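Local coordinates for protein probable branched-chain-amino-acid aminotransferase (Thermotoga maritima MSB8, PDB 3CSW) that probably transfers the amino group of leucine, isoleucine or valine to 2-oxoglutarate, using pyridoxal 5'-phosphate as cofactor, at residues V125-S130 against V245-L250; C162-L167 against S178-F183. All coordinates share one frame; numbering follows the deposited sequence. Where two conformers were deposited one is given.

Contact 1: V125-S130 against V245-L250; sequences VEVKIS and VPVRRL
Three groups converge on the carbonyl oxygen of Val125. Arg248 N donates to Val125 O at 2.9 Å and lies in the carbonyl plane, Arg249 N adds a weak bond at 3.5 Å, and the CA-H of Val247 completes the grip. Two successive N-H groups meet one acceptor because Arg248 is an extra residue opposite the strand 125-129: Val125 pairs with Val247, but Glu126 pairs with Arg249, a beta bulge between parallel partners. Ordinary backbone bonds flank it. Val125 N reaches Pro246 O at 2.9 Å, and Val127 N points almost straight (167°) at Arg249 O, 3.0 Å away. On one face of the sheet Glu126 crosses Arg249 obliquely. The Glu126 chain bends about its CB-CG bond (chi2 79°), which brings OE1 alongside the extended Arg249 chain, 3.0 Å from Arg249 CG. Glu126 OE1 also sits at the guanidinium edge, where Arg249 NH1 gives a weak, long salt bridge at 3.4 Å; the two planar groups are turned 59° apart, so a single oxygen and a single nitrogen carry it. The other face is apolar. Val127 CG2 rests between two methyls, 3.7 Å from Val247 CG1 and 3.7 Å from Leu250 CD1. At one end Val125 CG1 meets Val245 CG1, their side chains crossing at about a right angle; at the other, Ile129 CD1 touches Leu250 CD1. Leu229 and Phe230 of helix 226-230 pack on Leu250, and Trp227 of the second subunit packs on Ile129. The chain turns its corner at Arg248, passing from strand 243-247 of one mixed sheet to strand 249-250 of the other, so this bulged parallel pairing is one place where the two sheets join, consistent with the barrel-like larger domain of class IV aminotransferases.

Contact 2: C162-L167 against S178-F183; sequences CYDVIL and SFSNVF. With PLP (pyridoxal-5'-phosphate), chain E.
The tight part is the buried carboxylate of Asp164, its CG anti to the backbone N. Asp164 OD1 takes Ser178 OG on its syn side at 2.6 Å, while Val165 N reaches OD1 from above the carboxylate plane. Asp164 OD2 accepts Phe179 N on its syn side. Ser180 OG meets Asp164 OD2 on the anti side at 2.7 Å. Four donors fix the group's rotation and would favour its charged form. The carboxylate lies nearly flat (17°) on one face of Phe179, with Asp164 OD2 3.5 Å above the ring centre. Ser178 N meets Val165 O nearly along the C=O axis at 3.1 Å. An alanine at Asp164 removes the acceptor of two hydroxyls and of Phe179 N, and would probably loosen the segment Ser178 to Ser180. On the partly exposed side Tyr163 O meets the Phe179 ring edge in plane, but the ring-to-ring contact is looser: Tyr163 CE2 touches Phe179 CZ at 3.7 Å, the planes oblique at 58°, while Tyr163 OH bonds to His239. Deeper in, Ile166 CD1 meets Val182 CG2. Ala155 of helix 150-156 covers Val165 and Leu167, strand 125-129 flanks Ile166, and Leu237 of strand 234-239 lies against Tyr163 and Ser180.

In the fold
Contact 2 is nested in the loop closed by contact 1, their centres about 8 Å apart. Strands 125-129 and 164-168 are parallel neighbours in one mixed sheet, linked by a probable hydrogen bond from Ile166 N to Lys128 O, with another from Tyr163 N, just before the second strand, to Glu126 O, both 2.8 Å. Strands 243-247 and 181-186 share the other sheet. Contact 1 stays back, the Val245 side chain about 10 Å from PLP. In contact 2, Ser178 to Asn181 line the PLP pocket, with 162-167 behind them: Phe179 O comes within 3.1 Å of PLP O4A. The Phe179 side chain is about 8 Å from that of Lys145, the probable PLP-binding lysine, unlinked here.

Contact 1: V125-S130 against V245-L250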
# COMPACT_ATOMS: atom_id res chain seq x y z
N VAL A 125 17.50 -15.61 -22.98
CA VAL A 125 16.42 -16.38 -22.37
C VAL A 125 15.11 -15.59 -22.43
O VAL A 125 15.11 -14.38 -22.75
CB VAL A 125 16.76 -16.76 -20.89
CG1 VAL A 125 18.07 -17.56 -20.81
CG2 VAL A 125 16.81 -15.51 -19.97
N GLU A 126 14.01 -16.31 -22.19
CA GLU A 126 12.66 -15.74 -22.01
C GLU A 126 12.38 -15.57 -20.52
O GLU A 126 12.68 -16.45 -19.73
CB GLU A 126 11.59 -16.69 -22.58
CG GLU A 126 10.11 -16.39 -22.18
CD GLU A 126 9.47 -15.25 -22.96
OE1 GLU A 126 9.84 -15.05 -24.12
OE2 GLU A 126 8.56 -14.58 -22.44
N VAL A 127 11.81 -14.42 -20.14
CA VAL A 127 11.35 -14.18 -18.77
C VAL A 127 9.92 -13.62 -18.87
O VAL A 127 9.50 -13.09 -19.91
CB VAL A 127 12.26 -13.20 -17.97
CG1 VAL A 127 13.67 -13.71 -17.90
CG2 VAL A 127 12.27 -11.80 -18.57
N LYS A 128 9.17 -13.75 -17.78
CA LYS A 128 7.82 -13.21 -17.73
C LYS A 128 7.59 -12.49 -16.42
O LYS A 128 8.20 -12.84 -15.40
CB LYS A 128 6.80 -14.34 -17.89
CG LYS A 128 6.81 -14.95 -19.24
CD LYS A 128 5.88 -16.11 -19.37
CE LYS A 128 6.05 -16.76 -20.73
NZ LYS A 128 4.93 -17.68 -21.00
N ILE A 129 6.70 -11.49 -16.43
CA ILE A 129 6.26 -10.82 -15.19
C ILE A 129 5.52 -11.85 -14.31
O ILE A 129 4.61 -12.54 -14.77
CB ILE A 129 5.33 -9.56 -15.46
CG1 ILE A 129 6.03 -8.52 -16.35
CG2 ILE A 129 4.90 -8.87 -14.17
CD1 ILE A 129 7.38 -8.02 -15.81
N SER A 130 5.93 -11.97 -13.05
CA SER A 130 5.29 -12.87 -12.08
C SER A 130 3.92 -12.32 -11.62
O SER A 130 3.70 -11.09 -11.60
CB SER A 130 6.21 -12.97 -10.86
OG SER A 130 5.71 -13.80 -9.85
N VAL A 245 23.13 -13.21 -17.73
CA VAL A 245 22.21 -13.96 -18.55
C VAL A 245 21.39 -12.97 -19.40
O VAL A 245 20.53 -12.26 -18.87
CB VAL A 245 21.29 -14.88 -17.69
CG1 VAL A 245 20.34 -15.70 -18.57
CG2 VAL A 245 22.16 -15.84 -16.82
N PRO A 246 21.64 -12.93 -20.72
CA PRO A 246 20.91 -12.00 -21.57
C PRO A 246 19.46 -12.40 -21.72
O PRO A 246 19.16 -13.59 -21.79
CB PRO A 246 21.62 -12.12 -22.93
CG PRO A 246 22.76 -12.97 -22.74
CD PRO A 246 22.59 -13.74 -21.49
N VAL A 247 18.57 -11.40 -21.75
CA VAL A 247 17.14 -11.65 -21.93
C VAL A 247 16.76 -11.24 -23.34
O VAL A 247 16.86 -10.07 -23.71
CB VAL A 247 16.25 -10.88 -20.90
CG1 VAL A 247 14.75 -11.03 -21.25
CG2 VAL A 247 16.54 -11.34 -19.42
N ARG A 248 16.33 -12.21 -24.14
CA ARG A 248 15.89 -11.88 -25.50
C ARG A 248 14.40 -11.49 -25.62
O ARG A 248 14.01 -10.81 -26.58
CB ARG A 248 16.23 -12.99 -26.48
CG ARG A 248 15.40 -14.17 -26.43
CD ARG A 248 15.67 -15.09 -27.67
NE ARG A 248 15.27 -16.43 -27.26
CZ ARG A 248 14.01 -16.83 -27.13
NH1 ARG A 248 12.99 -16.03 -27.44
NH2 ARG A 248 13.76 -18.07 -26.69
N ARG A 249 13.59 -11.91 -24.64
CA ARG A 249 12.15 -11.65 -24.65
C ARG A 249 11.56 -11.55 -23.22
O ARG A 249 11.85 -12.39 -22.37
CB ARG A 249 11.51 -12.78 -25.43
CG ARG A 249 10.09 -12.60 -25.85
CD ARG A 249 9.80 -13.64 -26.92
NE ARG A 249 8.55 -13.41 -27.63
CZ ARG A 249 7.41 -14.05 -27.37
NH1 ARG A 249 7.33 -14.96 -26.40
NH2 ARG A 249 6.32 -13.76 -28.10
N LEU A 250 10.78 -10.50 -22.97
CA LEU A 250 10.01 -10.32 -21.75
C LEU A 250 8.55 -10.41 -22.13
O LEU A 250 8.06 -9.63 -22.93
CB LEU A 250 10.31 -8.95 -21.11
CG LEU A 250 9.43 -8.45 -19.96
CD1 LEU A 250 9.48 -9.38 -18.74
CD2 LEU A 250 9.80 -6.97 -19.61

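Contact 2: C162-L167 against S178-F183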
# COMPACT_ATOMS: atom_id res chain seq x y z
N CYS A 162 9.57 -20.37 -19.30
CA CYS A 162 10.50 -19.27 -19.21
C CYS A 162 11.66 -19.68 -18.32
O CYS A 162 11.67 -20.75 -17.71
CB CYS A 162 9.80 -17.98 -18.74
SG CYS A 162 9.05 -18.07 -17.12
N TYR A 163 12.67 -18.83 -18.28
CA TYR A 163 13.85 -19.06 -17.48
C TYR A 163 13.71 -18.61 -16.02
O TYR A 163 14.14 -19.28 -15.11
CB TYR A 163 14.99 -18.29 -18.14
CG TYR A 163 16.33 -18.49 -17.52
CD1 TYR A 163 17.11 -19.60 -17.86
CD2 TYR A 163 16.86 -17.55 -16.64
CE1 TYR A 163 18.38 -19.77 -17.32
CE2 TYR A 163 18.13 -17.72 -16.08
CZ TYR A 163 18.88 -18.83 -16.42
OH TYR A 163 20.15 -19.00 -15.87
N ASP A 164 13.17 -17.41 -15.83
CA ASP A 164 12.86 -16.88 -14.50
C ASP A 164 11.65 -15.97 -14.67
O ASP A 164 11.32 -15.57 -15.77
CB ASP A 164 14.08 -16.13 -13.92
CG ASP A 164 14.00 -15.93 -12.40
OD1 ASP A 164 13.03 -16.40 -11.78
OD2 ASP A 164 14.91 -15.28 -11.82
N VAL A 165 10.96 -15.69 -13.57
CA VAL A 165 9.85 -14.73 -13.52
C VAL A 165 10.32 -13.46 -12.78
O VAL A 165 11.14 -13.53 -11.87
CB VAL A 165 8.57 -15.32 -12.88
CG1 VAL A 165 7.97 -16.42 -13.77
CG2 VAL A 165 8.83 -15.83 -11.44
N ILE A 166 9.82 -12.29 -13.20
CA ILE A 166 10.17 -11.01 -12.61
C ILE A 166 9.11 -10.57 -11.57
O ILE A 166 7.95 -10.35 -11.90
CB ILE A 166 10.33 -9.94 -13.72
CG1 ILE A 166 11.25 -10.44 -14.85
CG2 ILE A 166 10.79 -8.62 -13.16
CD1 ILE A 166 12.60 -11.03 -14.45
N LEU A 167 9.53 -10.50 -10.31
CA LEU A 167 8.71 -9.99 -9.22
C LEU A 167 8.79 -8.47 -9.17
O LEU A 167 9.89 -7.90 -9.12
CB LEU A 167 9.10 -10.57 -7.85
CG LEU A 167 8.83 -12.04 -7.52
CD1 LEU A 167 9.91 -12.92 -8.12
CD2 LEU A 167 8.67 -12.28 -6.00
N SER A 178 12.92 -14.38 -9.42
CA SER A 178 12.78 -15.35 -8.30
C SER A 178 14.12 -15.92 -7.80
O SER A 178 14.22 -16.39 -6.65
CB SER A 178 11.79 -16.48 -8.65
OG SER A 178 12.32 -17.45 -9.54
N PHE A 179 15.16 -15.89 -8.64
CA PHE A 179 16.49 -16.38 -8.26
C PHE A 179 17.64 -15.54 -8.87
O PHE A 179 18.79 -15.99 -8.86
CB PHE A 179 16.66 -17.87 -8.64
CG PHE A 179 16.59 -18.17 -10.14
CD1 PHE A 179 17.73 -18.07 -10.96
CD2 PHE A 179 15.40 -18.61 -10.74
CE1 PHE A 179 17.66 -18.35 -12.32
CE2 PHE A 179 15.33 -18.91 -12.11
CZ PHE A 179 16.47 -18.76 -12.90
N SER A 180 17.33 -14.33 -9.35
CA SER A 180 18.30 -13.47 -10.02
C SER A 180 17.99 -12.01 -9.80
O SER A 180 16.90 -11.69 -9.41
CB SER A 180 18.27 -13.74 -11.53
OG SER A 180 16.96 -13.53 -12.10
N ASN A 181 18.96 -11.12 -10.04
CA ASN A 181 18.71 -9.69 -10.13
C ASN A 181 18.54 -9.25 -11.60
O ASN A 181 18.96 -9.95 -12.53
CB ASN A 181 19.79 -8.88 -9.44
CG ASN A 181 19.80 -9.05 -7.93
OD1 ASN A 181 20.69 -9.71 -7.37
ND2 ASN A 181 18.82 -8.46 -7.25
N VAL A 182 17.89 -8.10 -11.79
CA VAL A 182 17.54 -7.54 -13.10
C VAL A 182 18.31 -6.25 -13.41
O VAL A 182 18.42 -5.36 -12.58
CB VAL A 182 16.01 -7.24 -13.16
CG1 VAL A 182 15.57 -6.48 -14.48
CG2 VAL A 182 15.24 -8.56 -12.97
N PHE A 183 18.82 -6.19 -14.63
CA PHE A 183 19.43 -5.01 -15.17
C PHE A 183 18.77 -4.69 -16.52
O PHE A 183 18.31 -5.59 -17.24
CB PHE A 183 20.93 -5.25 -15.42
CG PHE A 183 21.77 -5.32 -14.17
CD1 PHE A 183 21.78 -6.47 -13.39
CD2 PHE A 183 22.60 -4.26 -13.81
CE1 PHE A 183 22.58 -6.56 -12.26
CE2 PHE A 183 23.39 -4.34 -12.68
CZ PHE A 183 23.39 -5.49 -11.91
N1 PLP E . 17.27 -12.54 -6.01
C2 PLP E . 16.77 -13.64 -5.31
C2A PLP E . 15.34 -13.60 -4.87
C3 PLP E . 17.61 -14.74 -5.05
O3 PLP E . 17.12 -15.87 -4.43
C4 PLP E . 18.95 -14.72 -5.49
C4A PLP E . 19.85 -15.91 -5.28
O4A PLP E . 19.81 -16.87 -6.07
C5 PLP E . 19.43 -13.61 -6.20
C6 PLP E . 18.58 -12.52 -6.44
C5A PLP E . 20.77 -13.62 -6.89
O4P PLP E . 21.81 -13.31 -5.97
P PLP E . 23.35 -13.80 -6.18
O1P PLP E . 24.14 -13.57 -4.88
O2P PLP E . 23.97 -13.02 -7.29
O3P PLP E . 23.26 -15.28 -6.53